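PDB 4OZU: coronin from Toxoplasma gondii, which probably binds actin filaments, this chain being the WD40 beta-propeller domain of the longer protein. Local coordinates for residues L39-T43 / E44-A48; C318-P321 / K322-D326. One frame throughout, in Å; residues are numbered along the deposited sequence.

Contact 1: residues L39-T43 / E44-A48. With ACT (acetate ion), chain C.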
loop_
_atom_site.group_PDB
_atom_site.type_symbol
_atom_site.label_atom_id
_atom_site.label_comp_id
_atom_site.label_asym_id
_atom_site.label_seq_id
_atom_site.Cartn_x
_atom_site.Cartn_y
_atom_site.Cartn_z
ATOM N N LEU A 39 -4.967 3.431 6.449
ATOM C CA LEU A 39 -3.981 4.407 6.889
ATOM C C LEU A 39 -2.915 4.585 5.827
ATOM O O LEU A 39 -2.870 3.854 4.836
ATOM C CB LEU A 39 -3.326 3.972 8.209
ATOM C CG LEU A 39 -4.247 3.491 9.327
ATOM C CD1 LEU A 39 -3.421 2.983 10.503
ATOM C CD2 LEU A 39 -5.181 4.602 9.771
ATOM N N ALA A 40 -2.055 5.569 6.046
ATOM C CA ALA A 40 -0.894 5.786 5.201
ATOM C C ALA A 40 0.237 6.363 6.042
ATOM O O ALA A 40 0.001 7.019 7.054
ATOM C CB ALA A 40 -1.226 6.713 4.053
ATOM N N ALA A 41 1.468 6.092 5.630
ATOM C CA ALA A 41 2.626 6.652 6.307
ATOM C C ALA A 41 3.772 6.806 5.326
ATOM O O ALA A 41 3.899 6.024 4.383
ATOM C CB ALA A 41 3.043 5.768 7.486
ATOM N N ASN A 42 4.589 7.834 5.526
ATOM C CA ASN A 42 5.862 7.921 4.831
ATOM C C ASN A 42 6.962 7.964 5.892
ATOM O O ASN A 42 6.757 7.465 6.997
ATOM C CB ASN A 42 5.899 9.114 3.859
ATOM C CG ASN A 42 5.798 10.476 4.540
ATOM O OD1 ASN A 42 5.788 10.600 5.768
ATOM N ND2 ASN A 42 5.737 11.517 3.717
ATOM N N THR A 43 8.126 8.519 5.582
ATOM C CA THR A 43 9.226 8.452 6.537
ATOM C C THR A 43 9.043 9.421 7.701
ATOM O O THR A 43 9.765 9.330 8.689
ATOM C CB THR A 43 10.581 8.740 5.870
ATOM O OG1 THR A 43 10.562 10.036 5.260
ATOM C CG2 THR A 43 10.893 7.681 4.824
ATOM N N GLU A 44 8.071 10.328 7.589
ATOM C CA GLU A 44 7.899 11.408 8.564
ATOM C C GLU A 44 6.510 11.430 9.196
ATOM O O GLU A 44 6.377 11.714 10.391
ATOM C CB GLU A 44 8.166 12.758 7.891
ATOM C CG GLU A 44 8.044 13.984 8.790
ATOM C CD GLU A 44 9.288 14.227 9.618
ATOM O OE1 GLU A 44 10.194 13.365 9.604
ATOM O OE2 GLU A 44 9.364 15.287 10.276
ATOM N N TYR A 45 5.486 11.134 8.401
ATOM C CA TYR A 45 4.098 11.345 8.815
ATOM C C TYR A 45 3.245 10.087 8.763
ATOM O O TYR A 45 3.533 9.143 8.030
ATOM C CB TYR A 45 3.425 12.408 7.937
ATOM C CG TYR A 45 4.170 13.713 7.858
ATOM C CD1 TYR A 45 4.366 14.485 8.990
ATOM C CD2 TYR A 45 4.659 14.188 6.647
ATOM C CE1 TYR A 45 5.050 15.676 8.933
ATOM C CE2 TYR A 45 5.342 15.386 6.576
ATOM C CZ TYR A 45 5.536 16.123 7.728
ATOM O OH TYR A 45 6.212 17.319 7.692
ATOM N N ILE A 46 2.175 10.112 9.548
ATOM C CA ILE A 46 1.113 9.123 9.486
ATOM C C ILE A 46 -0.169 9.849 9.090
ATOM O O ILE A 46 -0.466 10.903 9.644
ATOM C CB ILE A 46 0.898 8.420 10.850
ATOM C CG1 ILE A 46 2.178 7.718 11.315
ATOM C CG2 ILE A 46 -0.257 7.432 10.775
ATOM C CD1 ILE A 46 2.155 7.336 12.789
ATOM N N ALA A 47 -0.919 9.292 8.144
ATOM C CA ALA A 47 -2.236 9.821 7.804
ATOM C C ALA A 47 -3.298 8.857 8.306
ATOM O O ALA A 47 -3.219 7.656 8.050
ATOM C CB ALA A 47 -2.367 10.031 6.303
ATOM N N ALA A 48 -4.289 9.378 9.021
ATOM C CA ALA A 48 -5.393 8.560 9.511
ATOM C C ALA A 48 -6.715 9.326 9.418
ATOM O O ALA A 48 -6.854 10.390 10.021
ATOM C CB ALA A 48 -5.132 8.123 10.947
HETATM C C ACT C . 9.494 10.328 2.068
HETATM O O ACT C . 10.365 11.058 2.585
HETATM O OXT ACT C . 9.007 9.448 2.807
HETATM C CH3 ACT C . 9.066 10.496 0.642
#

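Contact 2: residues C318-P321 / K322-D326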
loop_
_atom_site.group_PDB
_atom_site.type_symbol
_atom_site.label_atom_id
_atom_site.label_comp_id
_atom_site.label_asym_id
_atom_site.label_seq_id
_atom_site.Cartn_x
_atom_site.Cartn_y
_atom_site.Cartn_z
ATOM N N CYS A 318 -1.556 0.278 8.000
ATOM C CA CYS A 318 -0.637 0.507 6.900
ATOM C C CYS A 318 0.720 0.027 7.368
ATOM O O CYS A 318 0.896 -0.298 8.543
ATOM C CB CYS A 318 -0.579 1.979 6.487
ATOM S SG CYS A 318 0.255 3.059 7.692
ATOM N N PHE A 319 1.663 -0.034 6.442
ATOM C CA PHE A 319 3.050 -0.329 6.769
ATOM C C PHE A 319 3.882 0.900 6.450
ATOM O O PHE A 319 3.515 1.683 5.574
ATOM C CB PHE A 319 3.555 -1.537 5.977
ATOM C CG PHE A 319 3.105 -2.858 6.530
ATOM C CD1 PHE A 319 1.778 -3.238 6.462
ATOM C CD2 PHE A 319 4.017 -3.726 7.103
ATOM C CE1 PHE A 319 1.367 -4.455 6.963
ATOM C CE2 PHE A 319 3.613 -4.942 7.603
ATOM C CZ PHE A 319 2.286 -5.306 7.532
ATOM N N ILE A 320 4.999 1.070 7.147
ATOM C CA ILE A 320 5.861 2.221 6.916
ATOM C C ILE A 320 6.829 1.913 5.787
ATOM O O ILE A 320 7.033 0.747 5.441
ATOM C CB ILE A 320 6.657 2.622 8.188
ATOM C CG1 ILE A 320 7.686 1.548 8.559
ATOM C CG2 ILE A 320 5.696 2.899 9.339
ATOM C CD1 ILE A 320 8.577 1.932 9.747
ATOM N N PRO A 321 7.434 2.954 5.205
ATOM C CA PRO A 321 8.403 2.684 4.140
ATOM C C PRO A 321 9.675 2.057 4.683
ATOM O O PRO A 321 9.995 2.236 5.856
ATOM C CB PRO A 321 8.694 4.072 3.556
ATOM C CG PRO A 321 7.599 4.949 4.052
ATOM C CD PRO A 321 7.192 4.394 5.372
ATOM N N LYS A 322 10.395 1.349 3.826
ATOM C CA LYS A 322 11.654 0.715 4.216
ATOM C C LYS A 322 12.642 1.729 4.777
ATOM O O LYS A 322 13.352 1.437 5.729
ATOM C CB LYS A 322 12.276 -0.005 3.020
ATOM C CG LYS A 322 13.613 -0.666 3.303
ATOM C CD LYS A 322 13.506 -1.800 4.318
ATOM C CE LYS A 322 12.680 -2.949 3.774
ATOM N NZ LYS A 322 12.837 -4.192 4.572
ATOM N N LEU A 323 12.688 2.920 4.193
ATOM C CA LEU A 323 13.650 3.935 4.620
ATOM C C LEU A 323 13.449 4.348 6.068
ATOM O O LEU A 323 14.355 4.908 6.686
ATOM C CB LEU A 323 13.564 5.173 3.731
ATOM C CG LEU A 323 14.151 5.056 2.324
ATOM C CD1 LEU A 323 13.828 6.310 1.533
ATOM C CD2 LEU A 323 15.647 4.817 2.358
ATOM N N ALA A 324 12.266 4.072 6.608
ATOM C CA ALA A 324 11.922 4.503 7.957
ATOM C C ALA A 324 12.215 3.459 9.047
ATOM O O ALA A 324 12.112 3.772 10.232
ATOM C CB ALA A 324 10.450 4.889 8.007
ATOM N N VAL A 325 12.573 2.233 8.677
ATOM C CA VAL A 325 12.726 1.189 9.695
ATOM C C VAL A 325 13.970 1.419 10.556
ATOM O O VAL A 325 14.913 2.101 10.153
ATOM C CB VAL A 325 12.798 -0.243 9.089
ATOM C CG1 VAL A 325 11.562 -0.526 8.230
ATOM C CG2 VAL A 325 14.090 -0.464 8.308
ATOM N N ASP A 326 13.941 0.833 11.747
ATOM C CA ASP A 326 15.009 0.964 12.726
ATOM C C ASP A 326 16.037 -0.146 12.502
ATOM O O ASP A 326 15.860 -1.279 12.950
ATOM C CB ASP A 326 14.429 0.906 14.141
ATOM C CG ASP A 326 15.438 1.286 15.208
ATOM O OD1 ASP A 326 16.657 1.187 14.951
ATOM O OD2 ASP A 326 15.003 1.679 16.309
#

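Contact 1: residues L39-T43 / E44-A48
Asn-42 folds its amide back over the turn toward Glu-44 and Tyr-45 because its CG lies between the backbone N and the carbonyl carbon (chi1 64°) and chi2 stays close to eclipsed (5°). This closes an Asx turn at the tip of a short beta hairpin, strands 40-41 and 45-49, in one blade of the WD40 propeller. OD1 accepts two backbone N-H groups: Tyr-45 N lies 2.7 Å from Asn-42 OD1 and arrives nearly along the C=O axis (172°), while Glu-44 N, 2.9 Å from Asn-42 OD1, comes from above the amide plane. The two bonds should fix the rotation of the amide, and its ND2 adds a third grip through the carbonyl of Arg-92. The Asn-42 and Tyr-45 side chains run side by side in the same direction; over one face of the tyrosine ring sits CG of Glu-44, whose carboxylate forms a salt bridge with Arg-62.

Below the turn, Asn-42 N donates to Tyr-45 O at 3.0 Å. Ala-40 and Ala-47 form a hydrogen-bonded pair, their small CB atoms together on the face covered by Phe-87. Ala-41 and Ile-46, a non-hydrogen-bonded pair, turn to the other face, against Leu-336. At the tip itself, Thr-43 N donates to OXT of an acetate, probably from the crystallisation liquor, at 3.1 Å.

Contact 2: residues C318-P321 / K322-D326
Ile-320 and Pro-321 pack on Ala-324 and Val-325 where the chain leaves strand 317-319, at the edge of a propeller blade, and winds into a short 3-10 segment made of two overlapping beta turns. Before the bend, Cys-318 still pairs through its backbone with Leu-336, and the ring of Phe-319 meets that of Tyr-283.

At Ile-320 the side chain starts to take part. Its CG1 stands between the backbone N and the carbonyl carbon (chi1 67°), and with the rest of the chain extended, CD1 is carried forward over the turn. There CD1 of Ile-320 reaches CB of Ala-324 at 3.9 Å and, a little farther on, CG1 of Val-325 at 4.2 Å. A single methyl thus spans both residues at the far end of the turn.

Pro-321 comes next and supplies the bond that closes the first turn. Ala-324 N donates to Pro-321 O at 3.0 Å; the donor stands 55° out of the carbonyl plane, above it rather than on a lone pair. The proline ring adds apolar packing to the same Ala-324 methyl: Pro-321 CD is 4.2 Å from Ala-324 CB. The same CB lies 3.4 Å from Pro-321 O, the oxygen that accepts the N-H of Ala-324.

Lys-322 directs its CB away from the preceding segment, and its bent chain brings NZ to Asp-276 in a salt bridge and to the carbonyl of Ile-332 in a hydrogen bond. Leu-323 rests on Val-370 and Val-392. The second turn follows one residue after the first, with Val-325 N bound to Lys-322 O at 3.2 Å.

Contact 1 is largely buried, while contact 2 lies at the surface, yet the two touch. Strands 40-41 and 317-319 are edge strands of two different sheets, and Leu-39 and Phe-317 join them by backbone hydrogen bonding. Behind 317-319, that sheet unites the N-terminal strand 16-25 with strands 331-339 and 343-350, the closure expected of a propeller ring. The chemistry follows the place: 39-48 relies on paired strands and a side-chain amide gripping a turn, 318-326 on backbone turns with aliphatic packing. At the interface Cys-318 SG lies 3.7 Å from Ala-40 C, and Pro-321 CD rests 3.5 Å from Asn-42 O.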